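Cysteine hydrolase (Staphylococcus aureus, PDB 6KUA) hydrolyses nicotinamide to nicotinic acid and ammonia, as a nicotinamidase of the isochorismatase-like cysteine hydrolase family. Local coordinates at residues Asn43-Asp47 with Ile93-Asn98. Residues are numbered along the deposited sequence; the frame is centred on the assembly and turned at random.
Sequences NYYQD and IKAQPN
Two helix-to-strand connections of the isochorismatase-type alpha/beta fold meet here, leading into neighbouring parallel strands, 48-54 and 99-104, the latter outermost within this chain. Helix 32-44 closes with a Schellman motif: Gln-46 leaves helical geometry at positive phi (56/31), its N bonded to Asn-43 O at 2.7 Å, and Asp-47 then extends (-70/162) toward its strand. The other segment leads from helix 84-93 to strand 99-104 through a type I turn, Ile-93 to Gln-96, with Gln-96 N to Ile-93 O at 2.9 Å. The backbones come nearest at Gln-46 and Asn-98, CA to CA 6.1 Å.

Three side-chain amides are hydrogen-bonded in the gap, with the Gln-46 side chain at its margin. Asn-43, chi1 t, reaches across so that its OD1 accepts from Gln-96 NE2 at 2.7 Å and, weakly, from Asn-98 ND2 at 3.4 Å. Gln-96 stretches out (chi1 m, chi2 t) and gives the other proton of NE2 to Asn-98 OD1 at 2.9 Å. Asn-98, chi1 p, lies buried and points its ND2 at Asp-47 O, 2.8 Å away, linking the residue just before strand 48-54 to the one just before 99-104; its backbone also bonds to Ile-49. The CA-to-CB bond of Asp-47 points away; its OD2 is salt-bridged to Arg-4. Ile-93, CB toward 43-47, sets CG2 4.4 Å from Asn-43 OD1 and touches Ile-39. The amide ends left over, Asn-43 ND2 and Gln-96 OE1, are joined by one water, which accepts from ND2 at 3.0 Å and donates to OE1 at 2.8 Å.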
ATOM      1  N   ASN A  43     -16.020 -24.344  -3.887  1.00 28.02           N
ATOM      2  CA  ASN A  43     -15.377 -25.311  -4.769  1.00 27.44           C
ATOM      3  C   ASN A  43     -16.351 -25.827  -5.818  1.00 34.07           C
ATOM      4  O   ASN A  43     -15.997 -25.950  -6.997  1.00 30.26           O
ATOM      5  CB  ASN A  43     -14.808 -26.464  -3.942  1.00 31.16           C
ATOM      6  CG  ASN A  43     -13.910 -27.370  -4.746  1.00 38.85           C
ATOM      7  OD1 ASN A  43     -12.802 -26.987  -5.134  1.00 34.48           O
ATOM      8  ND2 ASN A  43     -14.374 -28.593  -4.986  1.00 39.78           N
ATOM      9  N   TYR A  44     -17.597 -26.092  -5.409  1.00 31.76           N
ATOM     10  CA  TYR A  44     -18.636 -26.511  -6.345  1.00 29.72           C
ATOM     11  C   TYR A  44     -18.662 -25.634  -7.587  1.00 35.57           C
ATOM     12  O   TYR A  44     -18.706 -26.135  -8.716  1.00 34.21           O
ATOM     13  CB  TYR A  44     -20.000 -26.489  -5.653  1.00 25.10           C
ATOM     14  CG  TYR A  44     -21.138 -26.874  -6.565  1.00 26.68           C
ATOM     15  CD1 TYR A  44     -21.441 -28.212  -6.812  1.00 28.74           C
ATOM     16  CD2 TYR A  44     -21.912 -25.907  -7.184  1.00 31.47           C
ATOM     17  CE1 TYR A  44     -22.481 -28.572  -7.655  1.00 28.67           C
ATOM     18  CE2 TYR A  44     -22.966 -26.257  -8.021  1.00 33.35           C
ATOM     19  CZ  TYR A  44     -23.244 -27.596  -8.251  1.00 31.92           C
ATOM     20  OH  TYR A  44     -24.278 -27.937  -9.095  1.00 31.76           O
ATOM     21  N   TYR A  45     -18.633 -24.316  -7.399  1.00 31.76           N
ATOM     22  CA  TYR A  45     -18.679 -23.381  -8.519  1.00 33.08           C
ATOM     23  C   TYR A  45     -17.301 -23.063  -9.062  1.00 28.61           C
ATOM     24  O   TYR A  45     -17.185 -22.212  -9.949  1.00 29.03           O
ATOM     25  CB  TYR A  45     -19.364 -22.076  -8.101  1.00 28.89           C
ATOM     26  CG  TYR A  45     -20.823 -22.241  -7.779  1.00 33.44           C
ATOM     27  CD1 TYR A  45     -21.780 -22.221  -8.788  1.00 32.70           C
ATOM     28  CD2 TYR A  45     -21.253 -22.413  -6.471  1.00 34.07           C
ATOM     29  CE1 TYR A  45     -23.111 -22.375  -8.499  1.00 35.93           C
ATOM     30  CE2 TYR A  45     -22.605 -22.566  -6.175  1.00 29.50           C
ATOM     31  CZ  TYR A  45     -23.518 -22.548  -7.193  1.00 33.27           C
ATOM     32  OH  TYR A  45     -24.860 -22.689  -6.917  1.00 41.99           O
ATOM     33  N   GLN A  46     -16.267 -23.722  -8.542  1.00 31.05           N
ATOM     34  CA  GLN A  46     -14.874 -23.413  -8.848  1.00 34.68           C
ATOM     35  C   GLN A  46     -14.549 -21.950  -8.555  1.00 32.22           C
ATOM     36  O   GLN A  46     -13.724 -21.342  -9.231  1.00 30.56           O
ATOM     37  CB  GLN A  46     -14.524 -23.776 -10.296  1.00 36.49           C
ATOM     38  CG  GLN A  46     -14.587 -25.277 -10.588  1.00 42.91           C
ATOM     39  CD  GLN A  46     -13.528 -26.083  -9.834  1.00 50.13           C
ATOM     40  OE1 GLN A  46     -13.845 -26.821  -8.893  1.00 50.10           O
ATOM     41  NE2 GLN A  46     -12.264 -25.950 -10.250  1.00 48.03           N
ATOM     42  N   ASP A  47     -15.217 -21.373  -7.555  1.00 31.30           N
ATOM     43  CA  ASP A  47     -14.812 -20.085  -7.017  1.00 26.98           C
ATOM     44  C   ASP A  47     -13.501 -20.224  -6.246  1.00 23.80           C
ATOM     45  O   ASP A  47     -13.089 -21.314  -5.849  1.00 25.42           O
ATOM     46  CB  ASP A  47     -15.896 -19.518  -6.106  1.00 27.24           C
ATOM     47  CG  ASP A  47     -17.120 -19.033  -6.881  1.00 35.37           C
ATOM     48  OD1 ASP A  47     -16.963 -18.578  -8.034  1.00 34.83           O
ATOM     49  OD2 ASP A  47     -18.243 -19.105  -6.332  1.00 38.84           O
ATOM     50  N   ILE A  93      -7.814 -30.884  -2.129  1.00 38.40           N
ATOM     51  CA  ILE A  93      -8.082 -29.874  -3.148  1.00 35.92           C
ATOM     52  C   ILE A  93      -6.902 -28.939  -3.387  1.00 33.96           C
ATOM     53  O   ILE A  93      -6.979 -28.080  -4.272  1.00 32.30           O
ATOM     54  CB  ILE A  93      -9.357 -29.056  -2.834  1.00 36.45           C
ATOM     55  CG1 ILE A  93      -9.239 -28.307  -1.497  1.00 34.95           C
ATOM     56  CG2 ILE A  93     -10.592 -29.944  -2.822  1.00 32.60           C
ATOM     57  CD1 ILE A  93     -10.370 -27.312  -1.276  1.00 28.10           C
ATOM     58  N   LYS A  94      -5.796 -29.106  -2.665  1.00 33.75           N
ATOM     59  CA  LYS A  94      -4.752 -28.083  -2.675  1.00 37.33           C
ATOM     60  C   LYS A  94      -4.060 -27.920  -4.028  1.00 40.96           C
ATOM     61  O   LYS A  94      -3.481 -26.857  -4.279  1.00 39.21           O
ATOM     62  CB  LYS A  94      -3.715 -28.379  -1.598  1.00 36.48           C
ATOM     63  CG  LYS A  94      -3.243 -29.817  -1.560  1.00 41.61           C
ATOM     64  CD  LYS A  94      -2.163 -29.990  -0.509  1.00 40.32           C
ATOM     65  CE  LYS A  94      -1.078 -30.939  -0.977  1.00 46.29           C
ATOM     66  NZ  LYS A  94      -0.178 -31.318   0.142  1.00 45.02           N
ATOM     67  N   ALA A  95      -4.113 -28.918  -4.914  1.00 37.94           N
ATOM     68  CA  ALA A  95      -3.509 -28.752  -6.234  1.00 36.86           C
ATOM     69  C   ALA A  95      -4.415 -28.037  -7.234  1.00 40.65           C
ATOM     70  O   ALA A  95      -3.958 -27.705  -8.335  1.00 36.71           O
ATOM     71  CB  ALA A  95      -3.102 -30.112  -6.808  1.00 41.74           C
ATOM     72  N   GLN A  96      -5.673 -27.782  -6.885  1.00 34.16           N
ATOM     73  CA  GLN A  96      -6.597 -27.175  -7.822  1.00 35.26           C
ATOM     74  C   GLN A  96      -6.252 -25.706  -8.073  1.00 35.31           C
ATOM     75  O   GLN A  96      -5.744 -25.012  -7.189  1.00 33.45           O
ATOM     76  CB  GLN A  96      -8.026 -27.290  -7.304  1.00 35.42           C
ATOM     77  CG  GLN A  96      -8.470 -28.728  -7.041  1.00 37.15           C
ATOM     78  CD  GLN A  96      -9.916 -28.806  -6.571  1.00 41.28           C
ATOM     79  OE1 GLN A  96     -10.406 -29.881  -6.227  1.00 40.07           O
ATOM     80  NE2 GLN A  96     -10.605 -27.655  -6.550  1.00 31.59           N
ATOM     81  N   PRO A  97      -6.543 -25.202  -9.277  1.00 33.33           N
ATOM     82  CA  PRO A  97      -6.183 -23.815  -9.592  1.00 37.73           C
ATOM     83  C   PRO A  97      -7.027 -22.780  -8.855  1.00 34.77           C
ATOM     84  O   PRO A  97      -6.622 -21.615  -8.799  1.00 30.66           O
ATOM     85  CB  PRO A  97      -6.394 -23.740 -11.114  1.00 36.82           C
ATOM     86  CG  PRO A  97      -7.473 -24.744 -11.382  1.00 36.21           C
ATOM     87  CD  PRO A  97      -7.224 -25.867 -10.404  1.00 35.89           C
ATOM     88  N   ASN A  98      -8.177 -23.162  -8.294  1.00 33.20           N
ATOM     89  CA  ASN A  98      -9.012 -22.245  -7.534  1.00 29.08           C
ATOM     90  C   ASN A  98      -8.706 -22.252  -6.040  1.00 27.34           C
ATOM     91  O   ASN A  98      -9.499 -21.715  -5.264  1.00 25.32           O
ATOM     92  CB  ASN A  98     -10.503 -22.556  -7.769  1.00 27.64           C
ATOM     93  CG  ASN A  98     -10.936 -23.896  -7.182  1.00 32.65           C
ATOM     94  OD1 ASN A  98     -10.277 -24.917  -7.382  1.00 30.62           O
ATOM     95  ND2 ASN A  98     -12.070 -23.899  -6.474  1.00 25.60           N
TER
HETATM   96  O   HOH W   1     -13.067 -30.591  -6.768  1.00 44.09           O